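Local coordinates for ABC transporter, solute-binding protein (Staphylococcus aureus, PDB 6LKK) that binds glucose 6-phosphate in the cleft of a periplasmic-binding-protein fold and serves as the sugar-phosphate sensor of a two-component signalling system, at residues Q80-Y85 and I255-S260; V101-S106 and K172-V177; K128-N133 and M165-T170. One frame throughout, in Å; residues are numbered along the deposited sequence.

Contact 1. Residues Q80-Y85 and I255-S260; sequences QQLEDY and IRKDVS
Ile255 holds CG1 anti to its own backbone N (chi1 -169°), while Gln81 sets CG anti to its carbonyl carbon and then runs extended. The two side chains therefore cross obliquely, with Ile255 CG1 3.5 Å from Gln81 CD. At its tip, Ile255 CD1 meets Tyr85 CB at 3.7 Å.

Underneath is an isolated beta bridge, Gln81 opposite Arg256, joining the loop ahead of strand 92-105 to the one after strand 253-254. Lys257 N donates to Gln80 O at 2.9 Å, nearly along the C=O axis, and Leu82 N reaches Ile255 O at 2.8 Å in the carbonyl plane. Lys257, bent at chi3 (137°), slides its methylenes past the carbonyls of Gln80 and Gln81; its NZ then forms a 2.8 Å salt bridge with Glu83 OE1, approaching from above the carboxylate plane.

Arg256, bent at chi3 (64°), grips Asp258 side-on, NE to OD1 at 2.8 Å and NH2 to OD2, each oxygen using its syn lone pair. That double hold fixes the guanidinium, and Gln80 CB lies over one face of it. Water 1 accepts from Arg256 NH2 and, weakly, from Gln80 NE2.

Around the bridge, Arg256 NH1 bonds to Thr238 O and Gln243 of helix 240-250 takes the N-H of Ile255. Tyr85 O accepts from Ser94 on strand 92-105, and the Tyr85 side chain rests on Leu213 and Val215 of strand 213-221.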
loop_
_atom_site.group_PDB
_atom_site.type_symbol
_atom_site.label_atom_id
_atom_site.label_comp_id
_atom_site.label_asym_id
_atom_site.label_seq_id
_atom_site.Cartn_x
_atom_site.Cartn_y
_atom_site.Cartn_z
ATOM N N GLN A 80 -1.116 21.550 -2.338
ATOM C CA GLN A 80 0.253 21.358 -2.798
ATOM C C GLN A 80 0.498 19.965 -3.360
ATOM O O GLN A 80 1.647 19.626 -3.656
ATOM C CB GLN A 80 1.239 21.618 -1.655
ATOM C CG GLN A 80 1.594 23.080 -1.447
ATOM C CD GLN A 80 0.441 23.889 -0.893
ATOM O OE1 GLN A 80 -0.036 24.828 -1.533
ATOM N NE2 GLN A 80 -0.006 23.538 0.307
ATOM N N GLN A 81 -0.545 19.158 -3.515
ATOM C CA GLN A 81 -0.381 17.769 -3.910
ATOM C C GLN A 81 -0.477 17.607 -5.420
ATOM O O GLN A 81 -1.100 18.413 -6.118
ATOM C CB GLN A 81 -1.430 16.893 -3.227
ATOM C CG GLN A 81 -1.245 16.819 -1.731
ATOM C CD GLN A 81 -2.189 15.842 -1.072
ATOM O OE1 GLN A 81 -3.158 15.387 -1.681
ATOM N NE2 GLN A 81 -1.909 15.510 0.183
ATOM N N LEU A 82 0.158 16.547 -5.916
ATOM C CA LEU A 82 0.089 16.208 -7.329
ATOM C C LEU A 82 -1.360 16.180 -7.798
ATOM O O LEU A 82 -2.227 15.590 -7.149
ATOM C CB LEU A 82 0.761 14.854 -7.567
ATOM C CG LEU A 82 2.270 14.859 -7.313
ATOM C CD1 LEU A 82 2.815 13.444 -7.227
ATOM C CD2 LEU A 82 2.990 15.649 -8.399
ATOM N N GLU A 83 -1.608 16.816 -8.944
ATOM C CA GLU A 83 -2.978 17.065 -9.389
ATOM C C GLU A 83 -3.747 15.766 -9.600
ATOM O O GLU A 83 -4.955 15.703 -9.343
ATOM C CB GLU A 83 -2.962 17.882 -10.683
ATOM C CG GLU A 83 -2.128 19.164 -10.628
ATOM C CD GLU A 83 -2.933 20.388 -10.239
ATOM O OE1 GLU A 83 -2.372 21.503 -10.285
ATOM O OE2 GLU A 83 -4.122 20.241 -9.892
ATOM N N ASP A 84 -3.071 14.719 -10.071
ATOM C CA ASP A 84 -3.758 13.497 -10.470
ATOM C C ASP A 84 -4.123 12.589 -9.302
ATOM O O ASP A 84 -4.909 11.656 -9.496
ATOM C CB ASP A 84 -2.894 12.705 -11.455
ATOM C CG ASP A 84 -2.718 13.414 -12.781
ATOM O OD1 ASP A 84 -3.606 14.207 -13.156
ATOM O OD2 ASP A 84 -1.693 13.174 -13.453
ATOM N N TYR A 85 -3.584 12.828 -8.104
ATOM C CA TYR A 85 -3.689 11.858 -7.019
ATOM C C TYR A 85 -4.296 12.446 -5.750
ATOM O O TYR A 85 -4.124 11.882 -4.667
ATOM C CB TYR A 85 -2.312 11.262 -6.724
ATOM C CG TYR A 85 -1.668 10.672 -7.955
ATOM C CD1 TYR A 85 -2.223 9.571 -8.585
ATOM C CD2 TYR A 85 -0.510 11.221 -8.490
ATOM C CE1 TYR A 85 -1.648 9.028 -9.710
ATOM C CE2 TYR A 85 0.076 10.681 -9.620
ATOM C CZ TYR A 85 -0.500 9.584 -10.224
ATOM O OH TYR A 85 0.073 9.038 -11.349
ATOM N N ILE A 255 3.474 12.605 -2.280
ATOM C CA ILE A 255 2.223 13.121 -2.827
ATOM C C ILE A 255 2.318 14.588 -3.215
ATOM O O ILE A 255 1.401 15.103 -3.863
ATOM C CB ILE A 255 1.096 12.906 -1.797
ATOM C CG1 ILE A 255 -0.289 13.171 -2.401
ATOM C CG2 ILE A 255 1.313 13.782 -0.563
ATOM C CD1 ILE A 255 -0.666 12.236 -3.533
ATOM N N ARG A 256 3.405 15.269 -2.858
ATOM C CA ARG A 256 3.508 16.712 -3.019
ATOM C C ARG A 256 4.253 17.088 -4.297
ATOM O O ARG A 256 5.160 16.382 -4.746
ATOM C CB ARG A 256 4.219 17.337 -1.819
ATOM C CG ARG A 256 3.460 17.219 -0.509
ATOM C CD ARG A 256 4.237 17.880 0.622
ATOM N NE ARG A 256 4.390 19.322 0.431
ATOM C CZ ARG A 256 3.699 20.264 1.071
ATOM N NH1 ARG A 256 2.780 19.951 1.975
ATOM N NH2 ARG A 256 3.934 21.537 0.803
ATOM N N LYS A 257 3.866 18.236 -4.863
ATOM C CA LYS A 257 4.546 18.777 -6.037
ATOM C C LYS A 257 5.935 19.303 -5.703
ATOM O O LYS A 257 6.828 19.271 -6.556
ATOM C CB LYS A 257 3.721 19.912 -6.647
ATOM C CG LYS A 257 2.349 19.531 -7.167
ATOM C CD LYS A 257 1.482 20.778 -7.304
ATOM C CE LYS A 257 0.685 20.795 -8.594
ATOM N NZ LYS A 257 -0.176 22.011 -8.672
ATOM N N ASP A 258 6.133 19.810 -4.484
ATOM C CA ASP A 258 7.355 20.512 -4.112
ATOM C C ASP A 258 8.348 19.608 -3.391
ATOM O O ASP A 258 9.135 20.081 -2.564
ATOM C CB ASP A 258 7.028 21.733 -3.250
ATOM C CG ASP A 258 6.231 21.382 -2.007
ATOM O OD1 ASP A 258 5.924 20.191 -1.806
ATOM O OD2 ASP A 258 5.904 22.305 -1.229
ATOM N N VAL A 259 8.335 18.315 -3.703
ATOM C CA VAL A 259 9.223 17.342 -3.083
ATOM C C VAL A 259 9.941 16.570 -4.181
ATOM O O VAL A 259 9.350 16.252 -5.220
ATOM C CB VAL A 259 8.451 16.387 -2.149
ATOM C CG1 VAL A 259 9.337 15.235 -1.682
ATOM C CG2 VAL A 259 7.909 17.157 -0.956
ATOM N N SER A 260 11.213 16.262 -3.938
ATOM C CA SER A 260 12.032 15.570 -4.922
ATOM C C SER A 260 11.402 14.247 -5.337
ATOM O O SER A 260 10.634 13.630 -4.591
ATOM C CB SER A 260 13.427 15.296 -4.359
ATOM O OG SER A 260 14.094 16.495 -4.025
HETATM O O HOH W 1 1.883 22.866 2.754
#

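Contact 2. Residues V101-S106 and K172-V177; sequences VIVVNS and KVIEDV
This is helix-on-sheet packing inside one alpha/beta domain of the solute-binding fold: helix 170-178, the helical part of the beta-alpha-beta crossover from strand 165-167 to strand 184-188, lies against the far end of the long strand 92-105. The short axes run almost parallel, 22° apart, with a closest approach of 8.7 Å, so the helix rides along the strand rather than across it.

The apolar part is small and fully buried. Val103 points at the helix and sits between two residues one turn apart, Ile174 and Val177. Ile174 sets CG1 anti to its backbone N, which carries CD1 out to the strand; there it meets Val103 CG1 at 3.8 Å, the two side chains crossing at about a right angle. Val177 comes in more obliquely, its CG1 4.0 Å from Val103 CG2, and the same methyl lies over the strand backbone, 3.8 Å from Asn105 N. Ala192 of helix 189-197 touches Val103 as well, and Ser187 of strand 184-188 lies against both Val103 and Ile174.

One polar link closes the end of the interface. Asn105 holds CG anti to its backbone N (chi1 -178°), which sets the amide beside the last turn of the helix. Its OD1 takes the N-H groups of Asp107 and Leu108, which fixes the rotation of the amide and directs the NH2 at the helix. Asn105 ND2 then donates to Val177 O at 2.9 Å, in the amide plane and nearly along the C=O axis, with an angle of 169° at the hydrogen.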
loop_
_atom_site.group_PDB
_atom_site.type_symbol
_atom_site.label_atom_id
_atom_site.label_comp_id
_atom_site.label_asym_id
_atom_site.label_seq_id
_atom_site.Cartn_x
_atom_site.Cartn_y
_atom_site.Cartn_z
ATOM N N VAL A 101 4.014 -4.217 -7.094
ATOM C CA VAL A 101 5.096 -4.808 -7.868
ATOM C C VAL A 101 5.033 -6.324 -7.782
ATOM O O VAL A 101 4.405 -6.899 -6.891
ATOM C CB VAL A 101 6.489 -4.330 -7.395
ATOM C CG1 VAL A 101 6.600 -2.813 -7.475
ATOM C CG2 VAL A 101 6.780 -4.815 -5.982
ATOM N N ILE A 102 5.694 -6.961 -8.736
ATOM C CA ILE A 102 6.058 -8.367 -8.640
ATOM C C ILE A 102 7.467 -8.440 -8.078
ATOM O O ILE A 102 8.352 -7.685 -8.496
ATOM C CB ILE A 102 5.975 -9.055 -10.015
ATOM C CG1 ILE A 102 4.539 -9.051 -10.535
ATOM C CG2 ILE A 102 6.515 -10.486 -9.937
ATOM C CD1 ILE A 102 4.422 -9.436 -11.994
ATOM N N VAL A 103 7.684 -9.337 -7.124
ATOM C CA VAL A 103 9.016 -9.601 -6.599
ATOM C C VAL A 103 9.432 -10.998 -7.031
ATOM O O VAL A 103 8.634 -11.940 -6.983
ATOM C CB VAL A 103 9.082 -9.442 -5.068
ATOM C CG1 VAL A 103 8.967 -7.967 -4.698
ATOM C CG2 VAL A 103 8.003 -10.270 -4.384
ATOM N N VAL A 104 10.679 -11.118 -7.472
ATOM C CA VAL A 104 11.227 -12.356 -8.008
ATOM C C VAL A 104 12.481 -12.696 -7.223
ATOM O O VAL A 104 13.292 -11.814 -6.925
ATOM C CB VAL A 104 11.546 -12.219 -9.512
ATOM C CG1 VAL A 104 12.143 -13.512 -10.057
ATOM C CG2 VAL A 104 10.298 -11.824 -10.287
ATOM N N ASN A 105 12.641 -13.972 -6.881
ATOM C CA ASN A 105 13.873 -14.420 -6.242
ATOM C C ASN A 105 14.908 -14.648 -7.335
ATOM O O ASN A 105 14.745 -15.532 -8.183
ATOM C CB ASN A 105 13.642 -15.679 -5.413
ATOM C CG ASN A 105 14.904 -16.140 -4.702
ATOM O OD1 ASN A 105 15.925 -16.399 -5.338
ATOM N ND2 ASN A 105 14.849 -16.211 -3.377
ATOM N N SER A 106 15.967 -13.841 -7.321
ATOM C CA SER A 106 16.951 -13.842 -8.394
ATOM C C SER A 106 17.973 -14.964 -8.267
ATOM O O SER A 106 18.748 -15.178 -9.207
ATOM C CB SER A 106 17.664 -12.488 -8.437
ATOM O OG SER A 106 18.224 -12.163 -7.176
ATOM N N LYS A 172 4.276 -11.505 4.443
ATOM C CA LYS A 172 4.761 -12.873 4.308
ATOM C C LYS A 172 5.157 -13.178 2.869
ATOM O O LYS A 172 6.018 -14.034 2.633
ATOM C CB LYS A 172 3.700 -13.866 4.787
ATOM C CG LYS A 172 4.210 -15.294 4.959
ATOM C CD LYS A 172 5.198 -15.394 6.112
ATOM C CE LYS A 172 5.602 -16.833 6.389
ATOM N NZ LYS A 172 6.612 -16.914 7.481
ATOM N N VAL A 173 4.557 -12.481 1.899
ATOM C CA VAL A 173 4.895 -12.714 0.498
ATOM C C VAL A 173 6.354 -12.362 0.238
ATOM O O VAL A 173 7.126 -13.184 -0.269
ATOM C CB VAL A 173 3.951 -11.918 -0.425
ATOM C CG1 VAL A 173 4.358 -12.095 -1.882
ATOM C CG2 VAL A 173 2.504 -12.359 -0.223
ATOM N N ILE A 174 6.759 -11.135 0.571
ATOM C CA ILE A 174 8.138 -10.738 0.303
ATOM C C ILE A 174 9.101 -11.557 1.152
ATOM O O ILE A 174 10.179 -11.944 0.686
ATOM C CB ILE A 174 8.338 -9.227 0.526
ATOM C CG1 ILE A 174 9.778 -8.822 0.188
ATOM C CG2 ILE A 174 8.028 -8.838 1.965
ATOM C CD1 ILE A 174 10.200 -9.110 -1.243
ATOM N N GLU A 175 8.735 -11.841 2.406
ATOM C CA GLU A 175 9.617 -12.633 3.257
ATOM C C GLU A 175 9.906 -13.988 2.625
ATOM O O GLU A 175 11.064 -14.410 2.529
ATOM C CB GLU A 175 9.005 -12.818 4.648
ATOM C CG GLU A 175 9.888 -13.661 5.568
ATOM C CD GLU A 175 9.303 -13.881 6.946
ATOM O OE1 GLU A 175 8.173 -13.417 7.209
ATOM O OE2 GLU A 175 9.984 -14.529 7.771
ATOM N N ASP A 176 8.859 -14.686 2.183
ATOM C CA ASP A 176 9.040 -16.040 1.672
ATOM C C ASP A 176 9.672 -16.043 0.286
ATOM O O ASP A 176 10.409 -16.975 -0.049
ATOM C CB ASP A 176 7.699 -16.775 1.660
ATOM C CG ASP A 176 7.267 -17.214 3.047
ATOM O OD1 ASP A 176 8.069 -17.077 3.995
ATOM O OD2 ASP A 176 6.123 -17.695 3.193
ATOM N N VAL A 177 9.404 -15.024 -0.534
ATOM C CA VAL A 177 10.128 -14.893 -1.796
ATOM C C VAL A 177 11.599 -14.609 -1.525
ATOM O O VAL A 177 12.488 -15.256 -2.091
ATOM C CB VAL A 177 9.498 -13.795 -2.674
ATOM C CG1 VAL A 177 10.366 -13.518 -3.895
ATOM C CG2 VAL A 177 8.106 -14.203 -3.120
#

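Contact 3. Residues K128-N133 and M165-T170; sequences KIAYSN and MQLSKT. With G6P (6-O-phosphono-alpha-D-glucopyranose), chain B.
Thr170 is the ligand-touching end of this parallel strand pair: its OG1 donates a short hydrogen bond of 2.6 Å to phosphate oxygen O3P of glucose 6-phosphate. The threonine sets OG1 anti to its carbonyl carbon (chi1 -64°), and behind it Ser132 OG lies 3.0 Å from Thr170 OG1. Thr139 of helix 138-151, another residue bonded to the ligand, packs against both side chains. Ser132 is thus a second-shell neighbour that probably helps to place the threonine.

Further out, strands 129-132 and 165-167 run side by side in register, Ala130 with Met165 and Ser132 with Leu167. Met165 N donates to Ile129 O at 2.7 Å, Tyr131 N returns a bond to Met165 O, and Leu167 N meets Tyr131 O nearly along the C=O axis at 2.7 Å. Asn133 N extends the alternation to Leu167 O beyond the strand end, which ties down the chain just ahead of the turn into Thr170.

Ala130, Ser132 and Leu167 share one face of the sheet, where Leu167 CD1 packs on Ala130 CB at 3.9 Å. On the opposite face Tyr131 takes the crowded position between N and carbonyl carbon (chi1 69°), which swings its ring across the neighbouring strand. Gln166 CA then lies over the ring face, a CH-pi contact, and Phe160 meets the ring edge-to-face. The extended Gln166 chain turns its amide steeply to the ring, 76° between planes, and NE2 donates in the amide plane to Tyr131 OH at 3.2 Å.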
loop_
_atom_site.group_PDB
_atom_site.type_symbol
_atom_site.label_atom_id
_atom_site.label_comp_id
_atom_site.label_asym_id
_atom_site.label_seq_id
_atom_site.Cartn_x
_atom_site.Cartn_y
_atom_site.Cartn_z
ATOM N N LYS A 128 4.396 -22.060 -7.288
ATOM C CA LYS A 128 5.613 -21.466 -6.752
ATOM C C LYS A 128 5.546 -19.944 -6.754
ATOM O O LYS A 128 6.581 -19.276 -6.664
ATOM C CB LYS A 128 6.822 -21.963 -7.542
ATOM C CG LYS A 128 6.931 -23.485 -7.555
ATOM C CD LYS A 128 8.191 -23.974 -8.245
ATOM C CE LYS A 128 8.255 -25.494 -8.239
ATOM N NZ LYS A 128 9.570 -26.009 -8.710
ATOM N N ILE A 129 4.338 -19.392 -6.846
ATOM C CA ILE A 129 4.084 -17.957 -6.805
ATOM C C ILE A 129 3.157 -17.687 -5.630
ATOM O O ILE A 129 2.265 -18.493 -5.343
ATOM C CB ILE A 129 3.446 -17.458 -8.118
ATOM C CG1 ILE A 129 4.233 -17.965 -9.328
ATOM C CG2 ILE A 129 3.340 -15.937 -8.121
ATOM C CD1 ILE A 129 5.688 -17.556 -9.332
ATOM N N ALA A 130 3.356 -16.554 -4.957
ATOM C CA ALA A 130 2.580 -16.217 -3.772
ATOM C C ALA A 130 1.932 -14.845 -3.909
ATOM O O ALA A 130 2.440 -13.961 -4.602
ATOM C CB ALA A 130 3.449 -16.241 -2.510
ATOM N N TYR A 131 0.796 -14.685 -3.233
ATOM C CA TYR A 131 0.123 -13.399 -3.110
ATOM C C TYR A 131 -0.658 -13.407 -1.805
ATOM O O TYR A 131 -0.825 -14.450 -1.170
ATOM C CB TYR A 131 -0.793 -13.115 -4.306
ATOM C CG TYR A 131 -2.017 -14.003 -4.384
ATOM C CD1 TYR A 131 -1.911 -15.338 -4.748
ATOM C CD2 TYR A 131 -3.280 -13.499 -4.105
ATOM C CE1 TYR A 131 -3.029 -16.149 -4.824
ATOM C CE2 TYR A 131 -4.402 -14.301 -4.180
ATOM C CZ TYR A 131 -4.271 -15.624 -4.540
ATOM O OH TYR A 131 -5.395 -16.418 -4.613
ATOM N N SER A 132 -1.135 -12.232 -1.402
ATOM C CA SER A 132 -1.845 -12.101 -0.137
ATOM C C SER A 132 -3.351 -11.970 -0.354
ATOM O O SER A 132 -3.827 -11.550 -1.411
ATOM C CB SER A 132 -1.320 -10.906 0.666
ATOM O OG SER A 132 -1.328 -9.712 -0.092
ATOM N N ASN A 133 -4.095 -12.345 0.684
ATOM C CA ASN A 133 -5.551 -12.430 0.675
ATOM C C ASN A 133 -6.188 -11.142 0.162
ATOM O O ASN A 133 -6.092 -10.103 0.827
ATOM C CB ASN A 133 -6.054 -12.725 2.087
ATOM C CG ASN A 133 -7.533 -13.054 2.125
ATOM O OD1 ASN A 133 -8.262 -12.807 1.167
ATOM N ND2 ASN A 133 -7.985 -13.611 3.243
ATOM N N MET A 165 -0.223 -19.398 -4.728
ATOM C CA MET A 165 -0.521 -19.741 -3.344
ATOM C C MET A 165 -0.899 -18.467 -2.603
ATOM O O MET A 165 -0.110 -17.516 -2.556
ATOM C CB MET A 165 0.685 -20.407 -2.682
ATOM C CG MET A 165 1.303 -21.523 -3.505
ATOM S SD MET A 165 0.179 -22.909 -3.743
ATOM C CE MET A 165 0.508 -23.858 -2.259
ATOM N N GLN A 166 -2.097 -18.447 -2.029
ATOM C CA GLN A 166 -2.566 -17.291 -1.279
ATOM C C GLN A 166 -2.066 -17.377 0.156
ATOM O O GLN A 166 -2.181 -18.424 0.801
ATOM C CB GLN A 166 -4.090 -17.204 -1.299
ATOM C CG GLN A 166 -4.630 -15.953 -0.627
ATOM C CD GLN A 166 -6.142 -15.909 -0.588
ATOM O OE1 GLN A 166 -6.743 -15.902 0.485
ATOM N NE2 GLN A 166 -6.763 -15.872 -1.758
ATOM N N LEU A 167 -1.511 -16.273 0.646
ATOM C CA LEU A 167 -1.050 -16.151 2.019
ATOM C C LEU A 167 -1.893 -15.113 2.746
ATOM O O LEU A 167 -2.488 -14.225 2.133
ATOM C CB LEU A 167 0.429 -15.749 2.071
ATOM C CG LEU A 167 1.379 -16.562 1.190
ATOM C CD1 LEU A 167 2.793 -16.010 1.284
ATOM C CD2 LEU A 167 1.351 -18.028 1.582
ATOM N N SER A 168 -1.935 -15.230 4.074
ATOM C CA SER A 168 -2.772 -14.331 4.861
ATOM C C SER A 168 -2.232 -12.904 4.849
ATOM O O SER A 168 -3.009 -11.945 4.772
ATOM C CB SER A 168 -2.881 -14.845 6.297
ATOM O OG SER A 168 -3.633 -13.951 7.098
ATOM N N LYS A 169 -0.912 -12.744 4.915
ATOM C CA LYS A 169 -0.286 -11.455 5.185
ATOM C C LYS A 169 0.564 -11.016 4.002
ATOM O O LYS A 169 1.364 -11.797 3.477
ATOM C CB LYS A 169 0.577 -11.525 6.446
ATOM C CG LYS A 169 -0.192 -11.903 7.708
ATOM C CD LYS A 169 -1.201 -10.839 8.121
ATOM C CE LYS A 169 -0.520 -9.520 8.447
ATOM N NZ LYS A 169 -1.144 -8.835 9.610
ATOM N N THR A 170 0.398 -9.752 3.606
ATOM C CA THR A 170 1.181 -9.193 2.511
ATOM C C THR A 170 2.676 -9.330 2.761
ATOM O O THR A 170 3.434 -9.689 1.852
ATOM C CB THR A 170 0.803 -7.726 2.307
ATOM O OG1 THR A 170 -0.569 -7.643 1.903
ATOM C CG2 THR A 170 1.675 -7.076 1.242
HETATM C C1 G6P B . -0.530 -1.571 0.247
HETATM C C2 G6P B . -0.436 -0.051 0.528
HETATM C C3 G6P B . 0.318 0.307 1.754
HETATM C C4 G6P B . 0.089 -0.668 2.821
HETATM C C5 G6P B . 0.706 -2.003 2.418
HETATM C C6 G6P B . 0.364 -3.062 3.416
HETATM O O1 G6P B . -0.128 -1.841 -1.062
HETATM O O2 G6P B . 0.170 0.619 -0.590
HETATM O O3 G6P B . -0.141 1.650 2.219
HETATM O O4 G6P B . 0.717 -0.227 4.051
HETATM O O5 G6P B . 0.241 -2.478 1.101
HETATM O O6 G6P B . -1.040 -3.165 3.504
HETATM P P G6P B . -1.776 -4.681 3.377
HETATM O O1P G6P B . -3.261 -4.498 3.633
HETATM O O2P G6P B . -1.179 -5.645 4.421
HETATM O O3P G6P B . -1.565 -5.221 2.009
HETATM O O HOH W 2 -6.286 -14.110 5.724
#

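Contacts 2 and 3 are neighbours, centres 10 Å apart: the chain runs straight from the phosphate-binding Thr170 of contact 3 into the helical half of contact 2. Val173 joins them, its CG2 packing 3.7 Å from Tyr131 C and also against Leu167, so the helix covers strands 129-132 and 165-167 while reaching strand 92-105. Ile174 of contact 2 is about 10 Å, side chain to ligand, from the glucose 6-phosphate. Contact 1 lies across the chain's centre, 29 Å from contact 2 and 32 Å from contact 3 between centres. Its Ile255 side chain is about 8 Å from that of the ligand-binding Asp216.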